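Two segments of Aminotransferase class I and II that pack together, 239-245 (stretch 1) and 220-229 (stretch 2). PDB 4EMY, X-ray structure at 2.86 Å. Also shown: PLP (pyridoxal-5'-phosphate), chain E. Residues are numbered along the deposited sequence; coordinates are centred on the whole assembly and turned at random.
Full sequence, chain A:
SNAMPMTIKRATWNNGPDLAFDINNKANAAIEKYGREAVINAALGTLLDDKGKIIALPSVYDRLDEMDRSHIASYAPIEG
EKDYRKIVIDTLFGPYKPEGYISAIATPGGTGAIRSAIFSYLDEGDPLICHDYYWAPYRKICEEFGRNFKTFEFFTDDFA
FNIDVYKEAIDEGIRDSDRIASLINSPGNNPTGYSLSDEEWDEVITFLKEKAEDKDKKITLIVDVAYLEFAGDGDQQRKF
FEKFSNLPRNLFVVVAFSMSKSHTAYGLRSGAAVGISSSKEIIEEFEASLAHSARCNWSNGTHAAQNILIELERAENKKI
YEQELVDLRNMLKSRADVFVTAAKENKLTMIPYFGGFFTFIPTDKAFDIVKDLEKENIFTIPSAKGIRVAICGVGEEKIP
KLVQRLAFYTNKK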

ATOM      1  N   LYS A 239       9.352  24.116 -14.550  1.00 60.88           N
ATOM      2  CA  LYS A 239       8.845  25.483 -14.702  1.00 61.12           C
ATOM      3  C   LYS A 239       7.315  25.571 -14.710  1.00 59.60           C
ATOM      4  O   LYS A 239       6.747  26.536 -14.195  1.00 59.36           O
ATOM      5  CB  LYS A 239       9.424  26.140 -15.959  1.00 63.86           C
ATOM      6  CG  LYS A 239       9.078  27.616 -16.109  1.00 65.03           C
ATOM      7  CD  LYS A 239       9.690  28.229 -17.363  1.00 68.57           C
ATOM      8  CE  LYS A 239      11.113  28.708 -17.123  1.00 71.45           C
ATOM      9  NZ  LYS A 239      11.802  29.023 -18.406  1.00 75.75           N
ATOM     10  N   PHE A 240       6.659  24.558 -15.275  1.00 59.09           N
ATOM     11  CA  PHE A 240       5.209  24.581 -15.442  1.00 58.08           C
ATOM     12  C   PHE A 240       4.436  24.544 -14.126  1.00 56.75           C
ATOM     13  O   PHE A 240       3.260  24.895 -14.096  1.00 56.37           O
ATOM     14  CB  PHE A 240       4.735  23.471 -16.396  1.00 58.73           C
ATOM     15  CG  PHE A 240       4.495  22.146 -15.732  1.00 58.56           C
ATOM     16  CD1 PHE A 240       3.219  21.786 -15.306  1.00 58.09           C
ATOM     17  CD2 PHE A 240       5.536  21.246 -15.547  1.00 59.52           C
ATOM     18  CE1 PHE A 240       2.988  20.560 -14.698  1.00 58.76           C
ATOM     19  CE2 PHE A 240       5.313  20.018 -14.940  1.00 59.94           C
ATOM     20  CZ  PHE A 240       4.038  19.675 -14.516  1.00 59.69           C
ATOM     21  N   PHE A 241       5.094  24.132 -13.045  1.00 56.42           N
ATOM     22  CA  PHE A 241       4.439  24.044 -11.735  1.00 55.93           C
ATOM     23  C   PHE A 241       3.921  25.385 -11.224  1.00 56.29           C
ATOM     24  O   PHE A 241       2.958  25.420 -10.465  1.00 56.64           O
ATOM     25  CB  PHE A 241       5.360  23.399 -10.692  1.00 55.93           C
ATOM     26  CG  PHE A 241       5.502  21.906 -10.843  1.00 56.13           C
ATOM     27  CD1 PHE A 241       4.386  21.075 -10.796  1.00 56.66           C
ATOM     28  CD2 PHE A 241       6.756  21.328 -11.016  1.00 56.44           C
ATOM     29  CE1 PHE A 241       4.519  19.703 -10.931  1.00 57.75           C
ATOM     30  CE2 PHE A 241       6.893  19.954 -11.150  1.00 57.32           C
ATOM     31  CZ  PHE A 241       5.774  19.141 -11.109  1.00 58.10           C
ATOM     32  N   GLU A 242       4.556  26.476 -11.651  1.00 56.96           N
ATOM     33  CA  GLU A 242       4.168  27.836 -11.259  1.00 58.20           C
ATOM     34  C   GLU A 242       2.776  28.226 -11.762  1.00 58.18           C
ATOM     35  O   GLU A 242       2.122  29.091 -11.178  1.00 59.51           O
ATOM     36  CB  GLU A 242       5.216  28.866 -11.709  1.00 59.82           C
ATOM     37  CG  GLU A 242       6.560  28.729 -11.002  1.00 60.38           C
ATOM     38  CD  GLU A 242       7.406  29.999 -11.030  1.00 63.16           C
ATOM     39  OE1 GLU A 242       7.698  30.525 -12.129  1.00 64.56           O
ATOM     40  OE2 GLU A 242       7.805  30.463  -9.941  1.00 64.51           O
ATOM     41  N   LYS A 243       2.324  27.572 -12.828  1.00 57.08           N
ATOM     42  CA  LYS A 243       0.991  27.792 -13.390  1.00 56.92           C
ATOM     43  C   LYS A 243      -0.141  27.362 -12.451  1.00 57.04           C
ATOM     44  O   LYS A 243      -1.314  27.637 -12.713  1.00 57.31           O
ATOM     45  CB  LYS A 243       0.869  27.069 -14.731  1.00 56.20           C
ATOM     46  CG  LYS A 243       1.438  27.851 -15.901  1.00 57.08           C
ATOM     47  CD  LYS A 243       2.442  27.034 -16.698  1.00 57.47           C
ATOM     48  CE  LYS A 243       2.840  27.740 -17.986  1.00 59.19           C
ATOM     49  NZ  LYS A 243       3.492  29.058 -17.762  1.00 60.83           N
ATOM     50  N   PHE A 244       0.218  26.697 -11.358  1.00 57.25           N
ATOM     51  CA  PHE A 244      -0.766  26.203 -10.404  1.00 58.29           C
ATOM     52  C   PHE A 244      -0.993  27.160  -9.235  1.00 60.38           C
ATOM     53  O   PHE A 244      -1.785  26.867  -8.338  1.00 62.14           O
ATOM     54  CB  PHE A 244      -0.390  24.803  -9.899  1.00 58.17           C
ATOM     55  CG  PHE A 244      -0.304  23.756 -10.988  1.00 57.23           C
ATOM     56  CD1 PHE A 244      -1.131  23.813 -12.107  1.00 56.97           C
ATOM     57  CD2 PHE A 244       0.591  22.697 -10.877  1.00 57.11           C
ATOM     58  CE1 PHE A 244      -1.048  22.851 -13.098  1.00 56.92           C
ATOM     59  CE2 PHE A 244       0.674  21.727 -11.863  1.00 57.19           C
ATOM     60  CZ  PHE A 244      -0.147  21.804 -12.975  1.00 57.24           C
ATOM     61  N   SER A 245      -0.315  28.308  -9.261  1.00 60.98           N
ATOM     62  CA  SER A 245      -0.474  29.335  -8.229  1.00 63.84           C
ATOM     63  C   SER A 245      -1.834  30.016  -8.305  1.00 65.69           C
ATOM     64  O   SER A 245      -2.347  30.259  -9.389  1.00 64.59           O
ATOM     65  CB  SER A 245       0.615  30.399  -8.360  1.00 64.72           C
ATOM     66  OG  SER A 245       1.901  29.822  -8.361  1.00 63.27           O
TER
HETATM   67  N1  PLP E 501       2.579   6.496 -13.297  1.00 28.10           N
HETATM   68  C2  PLP E 501       2.995   6.166 -14.576  1.00 28.71           C
HETATM   69  C2A PLP E 501       2.571   7.004 -15.745  1.00 27.05           C
HETATM   70  C3  PLP E 501       3.821   5.065 -14.788  1.00 29.04           C
HETATM   71  O3  PLP E 501       4.225   4.746 -16.049  1.00 28.37           O
HETATM   72  C4  PLP E 501       4.227   4.270 -13.737  1.00 30.44           C
HETATM   73  C4A PLP E 501       4.427   2.811 -14.046  1.00 33.98           C
HETATM   74  O4A PLP E 501       5.554   2.357 -14.261  1.00 42.42           O
HETATM   75  C5  PLP E 501       3.813   4.611 -12.450  1.00 29.95           C
HETATM   76  C6  PLP E 501       2.984   5.718 -12.232  1.00 28.88           C
HETATM   77  C5A PLP E 501       4.247   3.730 -11.288  1.00 29.45           C
HETATM   78  O4P PLP E 501       4.497   4.454 -10.105  1.00 27.92           O
HETATM   79  P   PLP E 501       4.880   3.600  -8.808  1.00 26.27           P
HETATM   80  O1P PLP E 501       3.578   3.174  -8.183  1.00 25.46           O
HETATM   81  O2P PLP E 501       5.720   4.474  -7.902  1.00 23.97           O
HETATM   82  O3P PLP E 501       5.659   2.366  -9.186  1.00 26.40           O
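Stretch 2 (220-229) TLIVDVAYLE

Residues 239-244 form a short 3-10 segment, and stretch 2 lies against one side of it as a β-strand, beginning before Thr220 and including residues 220-224, that gives way to a type I turn from Val225 to Leu228 and then to 3-10 geometry. The backbones stay well apart: among the closest CA pairs, Phe244 CA lies 9.9 Å from Leu221 CA, and Phe241 CA lies 10.2 Å from Val223 CA. The space between them is filled by apolar side chains, and no hydrogen bond crosses the interface, which buries 244 Å² in total. As stretch 1 advances from Phe241 to Phe244, its nearest partner on stretch 2 moves back from Val223 to Leu221, so the two chains run in broadly opposite senses here.

Lys239 opens the segment, exposed and out of reach. Phe240, with chi1 in the p well, directs its CB toward stretch 2 and presents its ring edge to two valines, CZ lying 4.3 Å from Val223 CG1 and 4.4 Å from Val225 CG1. The CB of Phe241 points sideways, but its m rotamer brings the ring end closer: CZ is 4.0 Å from Val225 CG1, again at the ring edge, while CE2 reaches 3.8 Å from Leu228 CD1. Val225 CG1 thus touches both rings.

Glu242 and Lys243 make no contact with stretch 2. Phe244 returns to the interface, CE1 packing 3.6 Å from Leu221 CD2 and CZ 4.1 Å from Val223 CG2. Val223 therefore bridges Phe240 and Phe244 through different methyls. Ser245 lies beyond the contact, its OG hydrogen-bonded to Glu242 O at 2.9 Å.

Along the strand, Leu221 and Val223 face the phenylalanines, whereas the intervening Ile222 and the following Asp224 do not reach them. Asp224 instead approaches the cofactor, OD2 lying 2.5 Å from PLP N1.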

ATOM      1  N   THR A 220     -10.927  18.669 -10.310  1.00 41.34           N
ATOM      2  CA  THR A 220      -9.610  18.257  -9.824  1.00 40.53           C
ATOM      3  C   THR A 220      -8.665  17.889 -10.972  1.00 39.10           C
ATOM      4  O   THR A 220      -8.974  17.021 -11.788  1.00 39.19           O
ATOM      5  CB  THR A 220      -9.707  17.105  -8.803  1.00 41.76           C
ATOM      6  OG1 THR A 220     -10.524  17.521  -7.704  1.00 43.69           O
ATOM      7  CG2 THR A 220      -8.334  16.728  -8.270  1.00 41.19           C
ATOM      8  N   LEU A 221      -7.527  18.580 -11.024  1.00 38.24           N
ATOM      9  CA  LEU A 221      -6.440  18.245 -11.932  1.00 37.25           C
ATOM     10  C   LEU A 221      -5.444  17.329 -11.231  1.00 36.99           C
ATOM     11  O   LEU A 221      -4.845  17.710 -10.224  1.00 37.27           O
ATOM     12  CB  LEU A 221      -5.732  19.512 -12.419  1.00 37.20           C
ATOM     13  CG  LEU A 221      -4.572  19.379 -13.417  1.00 36.76           C
ATOM     14  CD1 LEU A 221      -4.999  18.706 -14.716  1.00 36.78           C
ATOM     15  CD2 LEU A 221      -3.954  20.738 -13.706  1.00 37.45           C
ATOM     16  N   ILE A 222      -5.293  16.119 -11.771  1.00 36.84           N
ATOM     17  CA  ILE A 222      -4.292  15.145 -11.330  1.00 36.66           C
ATOM     18  C   ILE A 222      -3.117  15.141 -12.309  1.00 35.89           C
ATOM     19  O   ILE A 222      -3.303  14.947 -13.512  1.00 35.85           O
ATOM     20  CB  ILE A 222      -4.867  13.710 -11.317  1.00 37.59           C
ATOM     21  CG1 ILE A 222      -6.328  13.675 -10.825  1.00 38.87           C
ATOM     22  CG2 ILE A 222      -3.902  12.739 -10.627  1.00 37.84           C
ATOM     23  CD1 ILE A 222      -6.505  13.486  -9.340  1.00 40.15           C
ATOM     24  N   VAL A 223      -1.905  15.342 -11.802  1.00 35.79           N
ATOM     25  CA  VAL A 223      -0.729  15.325 -12.666  1.00 35.47           C
ATOM     26  C   VAL A 223       0.211  14.214 -12.234  1.00 35.58           C
ATOM     27  O   VAL A 223       0.704  14.218 -11.106  1.00 35.91           O
ATOM     28  CB  VAL A 223       0.023  16.672 -12.672  1.00 35.72           C
ATOM     29  CG1 VAL A 223       0.916  16.767 -13.898  1.00 35.78           C
ATOM     30  CG2 VAL A 223      -0.952  17.834 -12.672  1.00 36.21           C
ATOM     31  N   ASP A 224       0.445  13.261 -13.133  1.00 35.84           N
ATOM     32  CA  ASP A 224       1.345  12.138 -12.856  1.00 36.28           C
ATOM     33  C   ASP A 224       2.758  12.504 -13.283  1.00 35.98           C
ATOM     34  O   ASP A 224       3.090  12.476 -14.472  1.00 36.16           O
ATOM     35  CB  ASP A 224       0.866  10.868 -13.572  1.00 37.41           C
ATOM     36  CG  ASP A 224       1.566   9.590 -13.082  1.00 38.51           C
ATOM     37  OD1 ASP A 224       2.611   9.656 -12.399  1.00 38.47           O
ATOM     38  OD2 ASP A 224       1.061   8.492 -13.394  1.00 40.13           O
ATOM     39  N   VAL A 225       3.587  12.848 -12.306  1.00 35.95           N
ATOM     40  CA  VAL A 225       4.933  13.315 -12.602  1.00 36.15           C
ATOM     41  C   VAL A 225       5.999  12.304 -12.181  1.00 36.52           C
ATOM     42  O   VAL A 225       7.055  12.671 -11.661  1.00 37.40           O
ATOM     43  CB  VAL A 225       5.190  14.713 -12.003  1.00 36.83           C
ATOM     44  CG1 VAL A 225       4.212  15.719 -12.586  1.00 36.71           C
ATOM     45  CG2 VAL A 225       5.078  14.694 -10.486  1.00 37.35           C
ATOM     46  N   ALA A 226       5.719  11.024 -12.417  1.00 36.27           N
ATOM     47  CA  ALA A 226       6.667   9.960 -12.100  1.00 36.71           C
ATOM     48  C   ALA A 226       7.993  10.085 -12.868  1.00 36.97           C
ATOM     49  O   ALA A 226       9.063   9.869 -12.305  1.00 37.69           O
ATOM     50  CB  ALA A 226       6.028   8.605 -12.352  1.00 36.99           C
ATOM     51  N   TYR A 227       7.917  10.441 -14.149  1.00 36.94           N
ATOM     52  CA  TYR A 227       9.104  10.531 -14.999  1.00 37.64           C
ATOM     53  C   TYR A 227       9.627  11.960 -15.100  1.00 38.24           C
ATOM     54  O   TYR A 227      10.302  12.317 -16.067  1.00 39.30           O
ATOM     55  CB  TYR A 227       8.817   9.969 -16.394  1.00 38.27           C
ATOM     56  CG  TYR A 227       8.284   8.555 -16.396  1.00 38.54           C
ATOM     57  CD1 TYR A 227       9.147   7.454 -16.296  1.00 39.28           C
ATOM     58  CD2 TYR A 227       6.921   8.314 -16.504  1.00 38.48           C
ATOM     59  CE1 TYR A 227       8.653   6.156 -16.296  1.00 40.01           C
ATOM     60  CE2 TYR A 227       6.421   7.025 -16.511  1.00 39.48           C
ATOM     61  CZ  TYR A 227       7.282   5.953 -16.404  1.00 40.14           C
ATOM     62  OH  TYR A 227       6.763   4.682 -16.406  1.00 41.58           O
ATOM     63  N   LEU A 228       9.327  12.768 -14.087  1.00 38.01           N
ATOM     64  CA  LEU A 228       9.747  14.167 -14.039  1.00 39.10           C
ATOM     65  C   LEU A 228      11.246  14.351 -14.273  1.00 40.71           C
ATOM     66  O   LEU A 228      11.656  15.140 -15.118  1.00 42.11           O
ATOM     67  CB  LEU A 228       9.354  14.782 -12.694  1.00 39.33           C
ATOM     68  CG  LEU A 228       9.617  16.269 -12.485  1.00 41.15           C
ATOM     69  CD1 LEU A 228       8.523  17.107 -13.130  1.00 40.71           C
ATOM     70  CD2 LEU A 228       9.703  16.544 -10.994  1.00 42.15           C
ATOM     71  N   GLU A 229      12.061  13.616 -13.528  1.00 40.86           N
ATOM     72  CA  GLU A 229      13.509  13.784 -13.599  1.00 42.73           C
ATOM     73  C   GLU A 229      14.122  13.299 -14.919  1.00 43.03           C
ATOM     74  O   GLU A 229      15.311  13.523 -15.177  1.00 45.11           O
ATOM     75  CB  GLU A 229      14.182  13.098 -12.412  1.00 43.20           C
ATOM     76  CG  GLU A 229      13.710  13.611 -11.061  1.00 43.83           C
ATOM     77  CD  GLU A 229      14.429  14.871 -10.606  1.00 46.68           C
ATOM     78  OE1 GLU A 229      14.982  14.856  -9.484  1.00 48.59           O
ATOM     79  OE2 GLU A 229      14.446  15.872 -11.358  1.00 47.59           O
TER